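Local coordinates for protein Bd3460 (Bdellovibrio bacteriovorus HD100, PDB 5CED) that binds the partner protein Bd3459 as an ankyrin-repeat protein, probably covering the region where that partner holds ring-opened penicillin, at residues A36-D41 with L67-M72; A138-K143 with F169-Y174. All coordinates share one frame; numbering follows the deposited sequence.

Contact 1 of 2, residues A36-D41 with L67-M72; sequences AAEQGD and LMNAAM. With PNM (open form - penicillin g), chain C.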
ATOM      1  N   ALA B  36      17.606  -6.205  -3.804  1.00 45.31           N
ATOM      2  CA  ALA B  36      16.704  -6.810  -4.769  1.00 44.12           C
ATOM      3  C   ALA B  36      15.582  -7.598  -4.113  1.00 41.11           C
ATOM      4  O   ALA B  36      14.432  -7.489  -4.501  1.00 42.26           O
ATOM      5  CB  ALA B  36      17.491  -7.702  -5.706  1.00 46.54           C
ATOM      6  N   ALA B  37      15.940  -8.402  -3.118  1.00 39.28           N
ATOM      7  CA  ALA B  37      15.006  -9.209  -2.390  1.00 37.65           C
ATOM      8  C   ALA B  37      13.947  -8.347  -1.669  1.00 37.94           C
ATOM      9  O   ALA B  37      12.769  -8.727  -1.643  1.00 37.80           O
ATOM     10  CB  ALA B  37      15.742 -10.073  -1.387  1.00 37.00           C
ATOM     11  N   GLU B  38      14.367  -7.235  -1.063  1.00 39.05           N
ATOM     12  CA  GLU B  38      13.418  -6.324  -0.426  1.00 40.64           C
ATOM     13  C   GLU B  38      12.524  -5.617  -1.403  1.00 42.47           C
ATOM     14  O   GLU B  38      11.334  -5.499  -1.161  1.00 42.92           O
ATOM     15  CB  GLU B  38      14.100  -5.271   0.431  1.00 45.01           C
ATOM     16  CG  GLU B  38      13.133  -4.684   1.470  1.00 48.77           C
ATOM     17  CD  GLU B  38      13.686  -3.450   2.135  1.00 53.85           C
ATOM     18  OE1 GLU B  38      14.825  -3.059   1.762  1.00 56.80           O
ATOM     19  OE2 GLU B  38      12.971  -2.848   2.986  1.00 55.42           O
ATOM     20  N   GLN B  39      13.096  -5.142  -2.502  1.00 44.16           N
ATOM     21  CA  GLN B  39      12.315  -4.371  -3.496  1.00 48.51           C
ATOM     22  C   GLN B  39      11.372  -5.215  -4.322  1.00 47.88           C
ATOM     23  O   GLN B  39      10.407  -4.704  -4.869  1.00 48.77           O
ATOM     24  CB  GLN B  39      13.255  -3.588  -4.387  1.00 51.63           C
ATOM     25  CG  GLN B  39      13.920  -2.501  -3.580  1.00 56.04           C
ATOM     26  CD  GLN B  39      14.931  -1.703  -4.353  1.00 62.82           C
ATOM     27  OE1 GLN B  39      15.005  -1.766  -5.583  1.00 66.54           O
ATOM     28  NE2 GLN B  39      15.713  -0.913  -3.626  1.00 67.16           N
ATOM     29  N   GLY B  40      11.639  -6.512  -4.378  1.00 45.56           N
ATOM     30  CA  GLY B  40      10.780  -7.443  -5.080  1.00 47.44           C
ATOM     31  C   GLY B  40      11.172  -7.700  -6.519  1.00 49.59           C
ATOM     32  O   GLY B  40      10.325  -8.076  -7.303  1.00 52.94           O
ATOM     33  N   ASP B  41      12.457  -7.526  -6.845  1.00 49.55           N
ATOM     34  CA  ASP B  41      13.008  -7.760  -8.195  1.00 51.19           C
ATOM     35  C   ASP B  41      13.476  -9.236  -8.304  1.00 49.59           C
ATOM     36  O   ASP B  41      14.640  -9.578  -8.057  1.00 47.18           O
ATOM     37  CB  ASP B  41      14.156  -6.756  -8.450  1.00 53.11           C
ATOM     38  CG  ASP B  41      14.668  -6.754  -9.898  1.00 57.95           C
ATOM     39  OD1 ASP B  41      14.370  -7.676 -10.680  1.00 58.17           O
ATOM     40  OD2 ASP B  41      15.383  -5.797 -10.248  1.00 61.56           O
ATOM     41  N   LEU B  67      16.578 -13.737   2.765  1.00 29.95           N
ATOM     42  CA  LEU B  67      15.237 -14.158   3.095  1.00 29.10           C
ATOM     43  C   LEU B  67      14.508 -13.135   3.989  1.00 28.03           C
ATOM     44  O   LEU B  67      13.289 -12.895   3.817  1.00 27.25           O
ATOM     45  CB  LEU B  67      15.250 -15.507   3.777  1.00 29.25           C
ATOM     46  CG  LEU B  67      13.895 -16.112   4.128  1.00 29.26           C
ATOM     47  CD1 LEU B  67      13.092 -16.533   2.930  1.00 30.48           C
ATOM     48  CD2 LEU B  67      14.074 -17.309   5.038  1.00 30.09           C
ATOM     49  N   MET B  68      15.216 -12.567   4.969  1.00 27.56           N
ATOM     50  CA  MET B  68      14.625 -11.562   5.834  1.00 27.56           C
ATOM     51  C   MET B  68      14.200 -10.336   5.031  1.00 27.58           C
ATOM     52  O   MET B  68      13.115  -9.764   5.277  1.00 27.56           O
ATOM     53  CB  MET B  68      15.555 -11.106   6.952  1.00 29.07           C
ATOM     54  CG  MET B  68      15.928 -12.126   8.016  1.00 28.49           C
ATOM     55  SD  MET B  68      17.358 -11.454   8.958  1.00 30.13           S
ATOM     56  CE  MET B  68      17.984 -13.003   9.561  1.00 30.62           C
ATOM     57  N   ASN B  69      15.042  -9.932   4.098  1.00 28.03           N
ATOM     58  CA  ASN B  69      14.679  -8.867   3.180  1.00 29.83           C
ATOM     59  C   ASN B  69      13.419  -9.165   2.358  1.00 31.67           C
ATOM     60  O   ASN B  69      12.514  -8.322   2.257  1.00 30.17           O
ATOM     61  CB  ASN B  69      15.842  -8.569   2.260  1.00 32.52           C
ATOM     62  CG  ASN B  69      16.838  -7.625   2.888  1.00 34.61           C
ATOM     63  OD1 ASN B  69      16.580  -6.430   2.926  1.00 35.94           O
ATOM     64  ND2 ASN B  69      17.952  -8.144   3.407  1.00 35.23           N
ATOM     65  N   ALA B  70      13.362 -10.361   1.765  1.00 31.06           N
ATOM     66  CA  ALA B  70      12.178 -10.757   0.991  1.00 32.06           C
ATOM     67  C   ALA B  70      10.943 -10.803   1.847  1.00 31.88           C
ATOM     68  O   ALA B  70       9.887 -10.328   1.421  1.00 32.19           O
ATOM     69  CB  ALA B  70      12.359 -12.101   0.326  1.00 31.82           C
ATOM     70  N   ALA B  71      11.069 -11.361   3.048  1.00 28.77           N
ATOM     71  CA  ALA B  71       9.932 -11.438   3.975  1.00 28.85           C
ATOM     72  C   ALA B  71       9.374 -10.087   4.372  1.00 30.12           C
ATOM     73  O   ALA B  71       8.153  -9.867   4.315  1.00 30.55           O
ATOM     74  CB  ALA B  71      10.305 -12.194   5.221  1.00 27.13           C
ATOM     75  N   MET B  72      10.291  -9.200   4.781  1.00 30.43           N
ATOM     76  CA  MET B  72       9.972  -7.836   5.172  1.00 31.78           C
ATOM     77  C   MET B  72       9.232  -7.106   4.077  1.00 33.12           C
ATOM     78  O   MET B  72       8.280  -6.380   4.340  1.00 32.73           O
ATOM     79  CB  MET B  72      11.258  -7.063   5.477  1.00 33.97           C
ATOM     80  CG  MET B  72      11.043  -5.599   5.763  1.00 38.96           C
ATOM     81  SD  MET B  72      12.413  -4.944   6.729  1.00 41.61           S
ATOM     82  CE  MET B  72      13.742  -5.324   5.618  1.00 44.54           C
TER
HETATM   83  O8  PNM C 501       6.052   5.040   2.093  1.00 24.72           O
HETATM   84  C7  PNM C 501       5.860   4.842   0.912  1.00 27.42           C
HETATM   85  N4  PNM C 501       4.699   2.653   0.740  1.00 29.26           N
HETATM   86  C3  PNM C 501       5.181   1.688   2.153  1.00 30.52           C
HETATM   87  C11 PNM C 501       4.090   1.709   3.092  1.00 32.57           C
HETATM   88  O13 PNM C 501       2.869   1.973   2.693  1.00 28.32           O
HETATM   89  O12 PNM C 501       4.359   1.457   4.300  1.00 30.73           O
HETATM   90  C2  PNM C 501       5.637   0.496   1.530  1.00 31.52           C
HETATM   91  C10 PNM C 501       6.675  -0.164   2.452  1.00 30.28           C
HETATM   92  C9  PNM C 501       4.495  -0.528   1.332  1.00 31.76           C
HETATM   93  S1  PNM C 501       6.372   0.988  -0.029  1.00 31.76           S
HETATM   94  C5  PNM C 501       5.718   2.587  -0.197  1.00 32.55           C
HETATM   95  C6  PNM C 501       6.625   3.670   0.451  1.00 30.84           C
HETATM   96  N14 PNM C 501       7.994   3.594   0.640  1.00 33.06           N
HETATM   97  C15 PNM C 501       9.046   3.165  -0.150  1.00 38.11           C
HETATM   98  O16 PNM C 501       8.890   2.870  -1.290  1.00 35.13           O
HETATM   99  C17 PNM C 501      10.396   3.181   0.617  1.00 40.63           C
HETATM  100  C18 PNM C 501      11.016   1.793   0.541  1.00 42.57           C
HETATM  101  C19 PNM C 501      12.394   1.710   0.308  1.00 50.67           C
HETATM  102  C20 PNM C 501      12.992   0.440   0.200  1.00 53.17           C
HETATM  103  C21 PNM C 501      12.224  -0.706   0.321  1.00 52.59           C
HETATM  104  C22 PNM C 501      10.834  -0.601   0.573  1.00 50.42           C
HETATM  105  C23 PNM C 501      10.252   0.656   0.684  1.00 43.54           C
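The carbonyl O of A37 accepts a hydrogen bond from N75 ND2, just past helix 66-72, and also receives a C-H···O contact from A70 CA (3.4 Å, 152° at the hydrogen). A reciprocal C-H contact joins E38 CA to N69 O at 3.5 Å. Such backbone approaches need close helices, and CA atoms of A37 and A70 lie 4.7 Å apart, with A37 CB reaching N69 CB at 3.9 Å. Beside this close backbone approach, the N69 amide and E38 carboxylate planes are 59° apart. N69 OD1 approaches E38 CB at 3.7 Å, while its ND2 is held by the carbonyl of T65. The E38 chain, CG anti to the backbone N (chi1 -159°), runs extended towards the ligand. Its OE2 meets M72 CE at 3.7 Å and phenyl atom C21 of the opened penicillin G at 3.5 Å, but its polar partner is the hydroxyl of Y388 in the Bd3459 chain. The antibiotic itself is hydrogen-bonded to S70, T358 and S360 of Bd3459. Closely packed, alanine-lined neighbouring helices such as 31-39 and 66-72 are characteristic of the ankyrin-repeat fold, here with E38 and M72 reaching the ligand-bearing partner.

Contact 2 of 2, residues A138-K143 with F169-Y174; sequences AAQNNK and FAVARY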
ATOM      1  N   ALA B 138       0.460 -11.566  15.742  1.00 23.54           N
ATOM      2  CA  ALA B 138      -0.492 -12.064  14.747  1.00 25.55           C
ATOM      3  C   ALA B 138      -1.934 -11.940  15.262  1.00 26.32           C
ATOM      4  O   ALA B 138      -2.847 -11.552  14.512  1.00 28.94           O
ATOM      5  CB  ALA B 138      -0.181 -13.493  14.346  1.00 24.89           C
ATOM      6  N   ALA B 139      -2.130 -12.260  16.529  1.00 26.00           N
ATOM      7  CA  ALA B 139      -3.447 -12.221  17.137  1.00 28.34           C
ATOM      8  C   ALA B 139      -4.098 -10.850  17.122  1.00 29.43           C
ATOM      9  O   ALA B 139      -5.316 -10.757  17.059  1.00 29.35           O
ATOM     10  CB  ALA B 139      -3.397 -12.749  18.585  1.00 28.62           C
ATOM     11  N   GLN B 140      -3.303  -9.788  17.214  1.00 27.24           N
ATOM     12  CA  GLN B 140      -3.877  -8.455  17.101  1.00 29.73           C
ATOM     13  C   GLN B 140      -4.291  -8.082  15.666  1.00 30.33           C
ATOM     14  O   GLN B 140      -5.010  -7.109  15.492  1.00 33.35           O
ATOM     15  CB  GLN B 140      -2.882  -7.407  17.629  1.00 30.31           C
ATOM     16  CG  GLN B 140      -2.788  -7.338  19.152  1.00 31.05           C
ATOM     17  CD  GLN B 140      -2.039  -6.083  19.599  1.00 30.20           C
ATOM     18  OE1 GLN B 140      -0.847  -6.115  19.775  1.00 31.16           O
ATOM     19  NE2 GLN B 140      -2.726  -4.986  19.691  1.00 31.96           N
ATOM     20  N   ASN B 141      -3.826  -8.815  14.652  1.00 28.85           N
ATOM     21  CA  ASN B 141      -3.945  -8.385  13.253  1.00 31.23           C
ATOM     22  C   ASN B 141      -4.581  -9.408  12.312  1.00 33.39           C
ATOM     23  O   ASN B 141      -5.571  -9.099  11.680  1.00 36.83           O
ATOM     24  CB  ASN B 141      -2.575  -7.939  12.748  1.00 29.26           C
ATOM     25  CG  ASN B 141      -2.076  -6.692  13.460  1.00 29.86           C
ATOM     26  OD1 ASN B 141      -2.546  -5.588  13.180  1.00 35.02           O
ATOM     27  ND2 ASN B 141      -1.207  -6.863  14.415  1.00 26.32           N
ATOM     28  N   ASN B 142      -4.026 -10.604  12.229  1.00 31.91           N
ATOM     29  CA  ASN B 142      -4.430 -11.579  11.217  1.00 32.88           C
ATOM     30  C   ASN B 142      -4.797 -12.910  11.893  1.00 33.43           C
ATOM     31  O   ASN B 142      -3.938 -13.676  12.337  1.00 31.85           O
ATOM     32  CB  ASN B 142      -3.340 -11.779  10.161  1.00 31.63           C
ATOM     33  CG  ASN B 142      -3.808 -12.648   8.997  1.00 33.03           C
ATOM     34  OD1 ASN B 142      -3.816 -13.873   9.097  1.00 33.08           O
ATOM     35  ND2 ASN B 142      -4.182 -12.026   7.890  1.00 33.85           N
ATOM     36  N   LYS B 143      -6.095 -13.169  11.940  1.00 34.91           N
ATOM     37  CA  LYS B 143      -6.633 -14.345  12.605  1.00 37.06           C
ATOM     38  C   LYS B 143      -6.134 -15.643  11.957  1.00 36.12           C
ATOM     39  O   LYS B 143      -5.808 -16.576  12.648  1.00 35.06           O
ATOM     40  CB  LYS B 143      -8.140 -14.279  12.525  1.00 44.10           C
ATOM     41  CG  LYS B 143      -8.845 -15.373  13.282  1.00 49.16           C
ATOM     42  CD  LYS B 143     -10.299 -15.487  12.846  1.00 55.15           C
ATOM     43  CE  LYS B 143     -11.260 -14.844  13.826  1.00 56.93           C
ATOM     44  NZ  LYS B 143     -12.627 -15.281  13.450  1.00 62.09           N
ATOM     45  N   PHE B 169      -4.211  -9.619  26.897  1.00 25.19           N
ATOM     46  CA  PHE B 169      -3.906  -8.284  27.398  1.00 25.51           C
ATOM     47  C   PHE B 169      -3.884  -7.264  26.262  1.00 26.40           C
ATOM     48  O   PHE B 169      -4.425  -6.155  26.415  1.00 26.11           O
ATOM     49  CB  PHE B 169      -2.574  -8.232  28.171  1.00 25.39           C
ATOM     50  CG  PHE B 169      -2.656  -8.850  29.542  1.00 27.31           C
ATOM     51  CD1 PHE B 169      -2.798 -10.244  29.700  1.00 28.00           C
ATOM     52  CD2 PHE B 169      -2.610  -8.040  30.694  1.00 28.43           C
ATOM     53  CE1 PHE B 169      -2.913 -10.833  30.992  1.00 28.82           C
ATOM     54  CE2 PHE B 169      -2.720  -8.602  31.957  1.00 29.67           C
ATOM     55  CZ  PHE B 169      -2.842  -9.993  32.119  1.00 30.07           C
ATOM     56  N   ALA B 170      -3.236  -7.609  25.147  1.00 24.75           N
ATOM     57  CA  ALA B 170      -3.092  -6.683  24.052  1.00 24.34           C
ATOM     58  C   ALA B 170      -4.484  -6.358  23.466  1.00 25.10           C
ATOM     59  O   ALA B 170      -4.802  -5.226  23.110  1.00 25.76           O
ATOM     60  CB  ALA B 170      -2.191  -7.276  22.970  1.00 24.46           C
ATOM     61  N   VAL B 171      -5.282  -7.392  23.305  1.00 25.58           N
ATOM     62  CA  VAL B 171      -6.607  -7.273  22.756  1.00 26.53           C
ATOM     63  C   VAL B 171      -7.546  -6.604  23.755  1.00 25.07           C
ATOM     64  O   VAL B 171      -8.427  -5.823  23.341  1.00 25.69           O
ATOM     65  CB  VAL B 171      -7.087  -8.667  22.350  1.00 30.05           C
ATOM     66  CG1 VAL B 171      -8.571  -8.712  22.200  1.00 36.20           C
ATOM     67  CG2 VAL B 171      -6.379  -9.065  21.035  1.00 30.01           C
ATOM     68  N   ALA B 172      -7.342  -6.849  25.047  1.00 23.17           N
ATOM     69  CA  ALA B 172      -8.103  -6.130  26.077  1.00 25.12           C
ATOM     70  C   ALA B 172      -7.878  -4.626  25.904  1.00 27.09           C
ATOM     71  O   ALA B 172      -8.815  -3.826  25.978  1.00 27.95           O
ATOM     72  CB  ALA B 172      -7.737  -6.583  27.484  1.00 24.62           C
ATOM     73  N   ARG B 173      -6.643  -4.232  25.639  1.00 26.44           N
ATOM     74  CA  ARG B 173      -6.397  -2.813  25.446  1.00 26.32           C
ATOM     75  C   ARG B 173      -6.978  -2.274  24.157  1.00 26.75           C
ATOM     76  O   ARG B 173      -7.639  -1.248  24.186  1.00 25.17           O
ATOM     77  CB  ARG B 173      -4.913  -2.484  25.447  1.00 26.18           C
ATOM     78  CG  ARG B 173      -4.268  -2.588  26.791  1.00 29.13           C
ATOM     79  CD  ARG B 173      -2.933  -1.884  26.850  1.00 28.21           C
ATOM     80  NE  ARG B 173      -2.267  -2.048  28.130  1.00 29.54           N
ATOM     81  CZ  ARG B 173      -1.488  -3.097  28.463  1.00 29.44           C
ATOM     82  NH1 ARG B 173      -1.285  -4.102  27.625  1.00 27.91           N
ATOM     83  NH2 ARG B 173      -0.914  -3.140  29.654  1.00 28.36           N
ATOM     84  N   TYR B 174      -6.640  -2.925  23.027  1.00 26.06           N
ATOM     85  CA  TYR B 174      -6.771  -2.326  21.696  1.00 26.35           C
ATOM     86  C   TYR B 174      -7.652  -3.084  20.726  1.00 27.36           C
ATOM     87  O   TYR B 174      -7.763  -2.707  19.542  1.00 27.51           O
ATOM     88  CB  TYR B 174      -5.365  -2.072  21.094  1.00 26.42           C
ATOM     89  CG  TYR B 174      -4.483  -1.236  21.998  1.00 26.45           C
ATOM     90  CD1 TYR B 174      -4.903   0.001  22.458  1.00 28.43           C
ATOM     91  CD2 TYR B 174      -3.250  -1.698  22.440  1.00 27.35           C
ATOM     92  CE1 TYR B 174      -4.103   0.793  23.273  1.00 28.26           C
ATOM     93  CE2 TYR B 174      -2.465  -0.939  23.302  1.00 27.13           C
ATOM     94  CZ  TYR B 174      -2.876   0.302  23.692  1.00 29.45           C
ATOM     95  OH  TYR B 174      -2.094   1.030  24.531  1.00 31.27           O
TER
HETATM   96  O   HOH W   1      -5.415  -4.445  18.429  1.00 40.33           O
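Q140 lays the face of its carboxamide over the methyl of A170, and this contact of an amide face with a methyl is the main side-chain meeting here. The evidence is the even spread of distances: A170 CB is 3.6 Å from Q140 CD, 3.7 Å from OE1 and 4.0 Å from NE2, and it sits nearly above CD, off the amide plane. The torsions explain the pose. CG stands anti to the carbonyl carbon (chi1 -76°), the chain continues extended, and chi3 of -92° turns the amide broadside to A170. Nearer the backbone, Q140 CG comes within 4.4 Å of V171 CG2, a loose apolar touch by a valine that otherwise packs against helix 177-185.

At its far end the amide passes Y174. Q140 NE2 lies at the edge of the phenol ring, near its plane, whereas one face of that ring is covered by R173 CB, 3.4 Å above the centre. One N-H of NE2 goes to a water, which accepts at 3.0 Å and makes a weak bond to Y174 O, so solvent bridges the two segments where they make no direct hydrogen bond.

The partner protein borders this end: Q400 of the Bd3459 chain packs on Q140, and N404 of that chain on Y174. Behind Q140 the chain turns sharply, with A138 O accepting from both N141 N and N142 N, and N142 caps the N-terminus of helix 143-152. A short helix and a turn leading into helix 143-152, set beside helix 167-174, fit the ankyrin-repeat fold.

How the contacts relate
Contacts 1 and 2 follow in series along the chain, the first closing before the second opens, and lie on opposite sides of its centre. Their centres are 27 Å apart and their nearest atoms about 13 Å, so they do not touch. They share no helix, and helices 76-84, 99-105 and 109-117 come between them in sequence. Yet both follow one plan: a short helix (31-39 or 134-139) packs directly on another (66-72 or 167-174), with one further helix (42-50 or 143-152) between them in sequence. Both also border Bd3459, consistent with an elongated repeat stack that holds its partner at separate points along its length.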